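Local coordinates for protein Fe-superoxide dismutase homolog (Plasmodium berghei, PDB 2A03) that probably destroys superoxide radicals, converting superoxide to hydrogen peroxide and oxygen at a metal centre that holds manganese here, at residues H26-E29 with E30-S33; A76-I79 with W80-F84. All coordinates share one frame; numbering follows the deposited sequence.

Interaction 1 of 2, residues H26-E29 with E30-S33; sequences HISE and ETLS. With ZN (zinc ion), chain D.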
loop_
_atom_site.group_PDB
_atom_site.type_symbol
_atom_site.label_atom_id
_atom_site.label_comp_id
_atom_site.label_asym_id
_atom_site.label_seq_id
_atom_site.Cartn_x
_atom_site.Cartn_y
_atom_site.Cartn_z
ATOM N N HIS A 26 -9.775 0.044 19.688
ATOM C CA HIS A 26 -8.592 0.572 19.049
ATOM C C HIS A 26 -8.317 -0.092 17.699
ATOM O O HIS A 26 -8.141 0.596 16.691
ATOM C CB HIS A 26 -7.403 0.389 19.970
ATOM C CG HIS A 26 -7.677 0.840 21.366
ATOM N ND1 HIS A 26 -8.118 2.113 21.659
ATOM C CD2 HIS A 26 -7.623 0.175 22.544
ATOM C CE1 HIS A 26 -8.282 2.220 22.961
ATOM N NE2 HIS A 26 -7.983 1.062 23.520
ATOM N N ILE A 27 -8.244 -1.422 17.702
ATOM C CA ILE A 27 -8.306 -2.197 16.467
ATOM C C ILE A 27 -9.494 -3.164 16.620
ATOM O O ILE A 27 -9.613 -3.895 17.621
ATOM C CB ILE A 27 -6.974 -2.912 16.136
ATOM C CG1 ILE A 27 -5.849 -1.880 15.947
ATOM C CG2 ILE A 27 -7.089 -3.733 14.853
ATOM C CD1 ILE A 27 -4.440 -2.473 15.971
ATOM N N SER A 28 -10.400 -3.122 15.650
ATOM C CA SER A 28 -11.605 -3.932 15.731
ATOM C C SER A 28 -11.368 -5.444 15.563
ATOM O O SER A 28 -10.354 -5.897 15.008
ATOM C CB SER A 28 -12.656 -3.452 14.722
ATOM O OG SER A 28 -12.379 -3.939 13.431
ATOM N N GLU A 29 -12.335 -6.194 16.071
ATOM C CA GLU A 29 -12.427 -7.631 15.880
ATOM C C GLU A 29 -12.410 -8.008 14.412
ATOM O O GLU A 29 -11.669 -8.914 14.012
ATOM C CB GLU A 29 -13.690 -8.163 16.536
ATOM C CG GLU A 29 -13.737 -9.657 16.607
ATOM C CD GLU A 29 -15.100 -10.164 17.031
ATOM O OE1 GLU A 29 -16.070 -10.047 16.239
ATOM O OE2 GLU A 29 -15.203 -10.682 18.153
ATOM N N GLU A 30 -13.199 -7.303 13.610
ATOM C CA GLU A 30 -13.202 -7.542 12.184
ATOM C C GLU A 30 -11.816 -7.321 11.552
ATOM O O GLU A 30 -11.386 -8.107 10.698
ATOM C CB GLU A 30 -14.252 -6.676 11.497
ATOM C CG GLU A 30 -14.292 -6.845 9.982
ATOM C CD GLU A 30 -15.347 -5.975 9.326
ATOM O OE1 GLU A 30 -16.014 -5.193 10.050
ATOM O OE2 GLU A 30 -15.503 -6.087 8.083
ATOM N N THR A 31 -11.112 -6.271 11.966
ATOM C CA THR A 31 -9.774 -6.026 11.446
ATOM C C THR A 31 -8.848 -7.190 11.778
ATOM O O THR A 31 -8.171 -7.714 10.901
ATOM C CB THR A 31 -9.186 -4.691 11.951
ATOM O OG1 THR A 31 -9.832 -3.610 11.280
ATOM C CG2 THR A 31 -7.690 -4.578 11.668
ATOM N N LEU A 32 -8.805 -7.609 13.028
ATOM C CA LEU A 32 -7.954 -8.749 13.383
ATOM C C LEU A 32 -8.275 -10.003 12.593
ATOM O O LEU A 32 -7.368 -10.743 12.225
ATOM C CB LEU A 32 -8.031 -9.070 14.872
ATOM C CG LEU A 32 -6.816 -8.558 15.610
ATOM C CD1 LEU A 32 -6.769 -7.076 15.472
ATOM C CD2 LEU A 32 -6.825 -8.977 17.090
ATOM N N SER A 33 -9.557 -10.255 12.349
ATOM C CA SER A 33 -9.941 -11.450 11.638
ATOM C C SER A 33 -9.481 -11.399 10.191
ATOM O O SER A 33 -8.964 -12.379 9.700
ATOM C CB SER A 33 -11.461 -11.721 11.731
ATOM O OG SER A 33 -12.182 -10.874 10.866
HETATM ZN ZN ZN D . -7.676 0.330 25.720
HETATM O O HOH W 1 -5.384 0.651 26.644
HETATM O O HOH W 2 -8.116 2.555 25.954
#
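Glu29, Glu30 and Ile27 carry most of the contact where the chain turns into helix 29-51, an N-cap with a hydrophobic staple. The two glutamates take part through backbone and CB: Glu29 CB lies by Glu30 N, and Glu30 CB is 3.8 Å from Ser28 OG, while their extended chains lead the carboxylates off the turn. That of Glu30 reaches across the dimer, OE2 making a salt bridge with Arg177 of the second subunit. Two acidic groups in the first turn would probably also interact favourably with the helix N-terminus. Glu29 O accepts from Ser33 N at 3.0 Å, and Ser28 O from Leu32 N at the same distance, opening the helical pattern.

The staple spans the cap. Ile27 CG2, trans to its own backbone N, lies 3.4 Å from Leu32 CD1 and 3.3 Å from Thr31 CG2, and the isoleucine crosses both partners at about a right angle. Tyr85 and Trp86 of helix 70-87 pack against Ile27 and Leu32 respectively, which joins the start of one long helix to the end of the other.

Ser28 is the cap: its hydroxyl OG accepts from Thr31 N at 3.0 Å, with an N-H...O angle of 159°. A first torsion of 80°, which sets OG between the backbone N and the carbonyl carbon, brings the hydroxyl round to that amide of the first turn. OG is gripped a second time by Asp175 OD1, while OD2 of the same aspartate bonds Thr31 OG1, so one carboxylate ties the cap to helix 173-176. Ahead of the cap, His26 NE2 binds a zinc ion at 2.3 Å, alongside two waters. One turn on, Ser33 OG reaches back to donate to Glu30 O at 2.9 Å.

Interaction 2 of 2, residues A76-I79 with W80-F84; sequences AAQI and WNHSF. With MN (manganese (II) ion), chain C.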
loop_
_atom_site.group_PDB
_atom_site.type_symbol
_atom_site.label_atom_id
_atom_site.label_comp_id
_atom_site.label_asym_id
_atom_site.label_seq_id
_atom_site.Cartn_x
_atom_site.Cartn_y
_atom_site.Cartn_z
ATOM N N ALA A 76 7.789 -14.199 3.125
ATOM C CA ALA A 76 8.450 -14.652 4.346
ATOM C C ALA A 76 8.596 -13.511 5.338
ATOM O O ALA A 76 8.323 -13.672 6.542
ATOM C CB ALA A 76 9.808 -15.233 4.022
ATOM N N ALA A 77 9.052 -12.373 4.825
ATOM C CA ALA A 77 9.237 -11.176 5.616
ATOM C C ALA A 77 7.917 -10.706 6.204
ATOM O O ALA A 77 7.871 -10.315 7.359
ATOM C CB ALA A 77 9.837 -10.099 4.786
ATOM N N GLN A 78 6.846 -10.757 5.415
ATOM C CA GLN A 78 5.536 -10.332 5.910
ATOM C C GLN A 78 5.037 -11.258 7.005
ATOM O O GLN A 78 4.353 -10.811 7.927
ATOM C CB GLN A 78 4.498 -10.206 4.769
ATOM C CG GLN A 78 4.704 -8.948 3.885
ATOM C CD GLN A 78 4.395 -7.637 4.625
ATOM O OE1 GLN A 78 5.227 -7.116 5.365
ATOM N NE2 GLN A 78 3.189 -7.103 4.416
ATOM N N ILE A 79 5.375 -12.540 6.921
ATOM C CA ILE A 79 5.018 -13.466 7.993
ATOM C C ILE A 79 5.691 -12.997 9.293
ATOM O O ILE A 79 5.042 -12.879 10.340
ATOM C CB ILE A 79 5.456 -14.918 7.688
ATOM C CG1 ILE A 79 4.770 -15.458 6.430
ATOM C CG2 ILE A 79 5.156 -15.822 8.876
ATOM C CD1 ILE A 79 5.310 -16.813 5.958
ATOM N N TRP A 80 6.991 -12.733 9.208
ATOM C CA TRP A 80 7.779 -12.320 10.361
ATOM C C TRP A 80 7.304 -10.971 10.888
ATOM O O TRP A 80 7.138 -10.793 12.088
ATOM C CB TRP A 80 9.280 -12.246 10.006
ATOM C CG TRP A 80 10.132 -12.088 11.217
ATOM C CD1 TRP A 80 10.703 -13.091 11.952
ATOM C CD2 TRP A 80 10.481 -10.855 11.883
ATOM N NE1 TRP A 80 11.379 -12.563 13.015
ATOM C CE2 TRP A 80 11.249 -11.197 13.004
ATOM C CE3 TRP A 80 10.197 -9.513 11.643
ATOM C CZ2 TRP A 80 11.759 -10.244 13.877
ATOM C CZ3 TRP A 80 10.690 -8.569 12.501
ATOM C CH2 TRP A 80 11.464 -8.937 13.618
ATOM N N ASN A 81 7.120 -10.018 9.974
ATOM C CA ASN A 81 6.667 -8.678 10.334
ATOM C C ASN A 81 5.318 -8.712 11.087
ATOM O O ASN A 81 5.159 -8.050 12.108
ATOM C CB ASN A 81 6.541 -7.784 9.097
ATOM C CG ASN A 81 7.868 -7.542 8.381
ATOM O OD1 ASN A 81 8.952 -7.706 8.952
ATOM N ND2 ASN A 81 7.777 -7.148 7.098
ATOM N N HIS A 82 4.354 -9.479 10.581
ATOM C CA HIS A 82 3.035 -9.542 11.214
ATOM C C HIS A 82 3.067 -10.207 12.566
ATOM O O HIS A 82 2.449 -9.718 13.497
ATOM C CB HIS A 82 2.016 -10.219 10.319
ATOM C CG HIS A 82 1.557 -9.333 9.217
ATOM N ND1 HIS A 82 2.255 -9.204 8.035
ATOM C CD2 HIS A 82 0.510 -8.477 9.141
ATOM C CE1 HIS A 82 1.646 -8.315 7.271
ATOM N NE2 HIS A 82 0.591 -7.851 7.924
ATOM N N SER A 83 3.814 -11.293 12.686
ATOM C CA SER A 83 4.020 -11.904 13.995
ATOM C C SER A 83 4.631 -10.910 14.985
ATOM O O SER A 83 4.265 -10.903 16.155
ATOM C CB SER A 83 4.880 -13.173 13.880
ATOM O OG SER A 83 4.165 -14.158 13.150
ATOM N N PHE A 84 5.554 -10.075 14.507
ATOM C CA PHE A 84 6.193 -9.082 15.362
ATOM C C PHE A 84 5.215 -7.981 15.758
ATOM O O PHE A 84 5.248 -7.467 16.878
ATOM C CB PHE A 84 7.419 -8.492 14.675
ATOM C CG PHE A 84 8.418 -7.906 15.631
ATOM C CD1 PHE A 84 9.275 -8.733 16.352
ATOM C CD2 PHE A 84 8.504 -6.540 15.817
ATOM C CE1 PHE A 84 10.210 -8.207 17.239
ATOM C CE2 PHE A 84 9.420 -6.004 16.701
ATOM C CZ PHE A 84 10.285 -6.841 17.412
HETATM MN MN MN C . -0.466 -6.088 7.632
HETATM O O HOH W 3 1.288 -5.501 6.246
#
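Gln78 bends at its second torsion (-69°) and lies across two residues of the next turn, its amide plane 75° from the amide of Asn81 and 75° from the ring of His82. Despite the steep angle, Asn81 ND2 donates to Gln78 OE1 at 3.1 Å, in the carbonyl plane of the glutamine and close to the amide plane of Asn81. The other end of the glutamine amide passes near the histidine, NE2 standing 3.5 Å from His82 CE1.

His82 turns its ring edge to the backbone of the preceding turn. ND1 donates to Gln78 O at 2.6 Å, with the oxygen almost exactly in the ring plane, and His82 N bonds the same oxygen at 3.0 Å from the opposite face of the carbonyl. The ND1 bond is what holds the imidazole in rotation, with NE2 on the manganese ion, 2.1 Å away; the backbone bond merely shares the oxygen. His35, Asp166 and His170 are the other protein ligands of this iron/manganese superoxide dismutase site, and His82 is the one supplied by helix 70-87. A metal-bound water accepts from Gln78 NE2 at 3.1 Å; a glutamine on this helix reaching the metal-bound solvent is a hallmark of the iron-type enzymes. Tyr43 OH also bonds Gln78 NE2, tying it to helix 29-51.

Asn81 is anchored outward as well, ND2 to Ala150 O and OD1 to Asn152 ND2, so the amide behind Gln78, which probably helps position it, is itself held at both its nitrogen and its oxygen. The same OD1 sits at the edge of the Trp80 indole, in its plane. One face of that indole carries Phe84 CB, 3.9 Å above the ring and offset toward the rim.

How the interactions relate
Both contacts are local, made within neighbouring turns, and they belong to the two long helices of the alpha-hairpin domain: interaction 1 starts helix 29-51, while interaction 2 lies along helix 70-87. The first is partly buried, near the protein surface and the subunit interface, and combines capping, a small apolar cluster and charged groups directed outward. The second is buried near the middle of the chain, where one imidazole binds the manganese and an amide network stands behind the metal-bound water. Their nearest atoms are about 9 Å apart, yet the metal site links them: the helix capped in 26-33 carries His35, which shares the ion with His82.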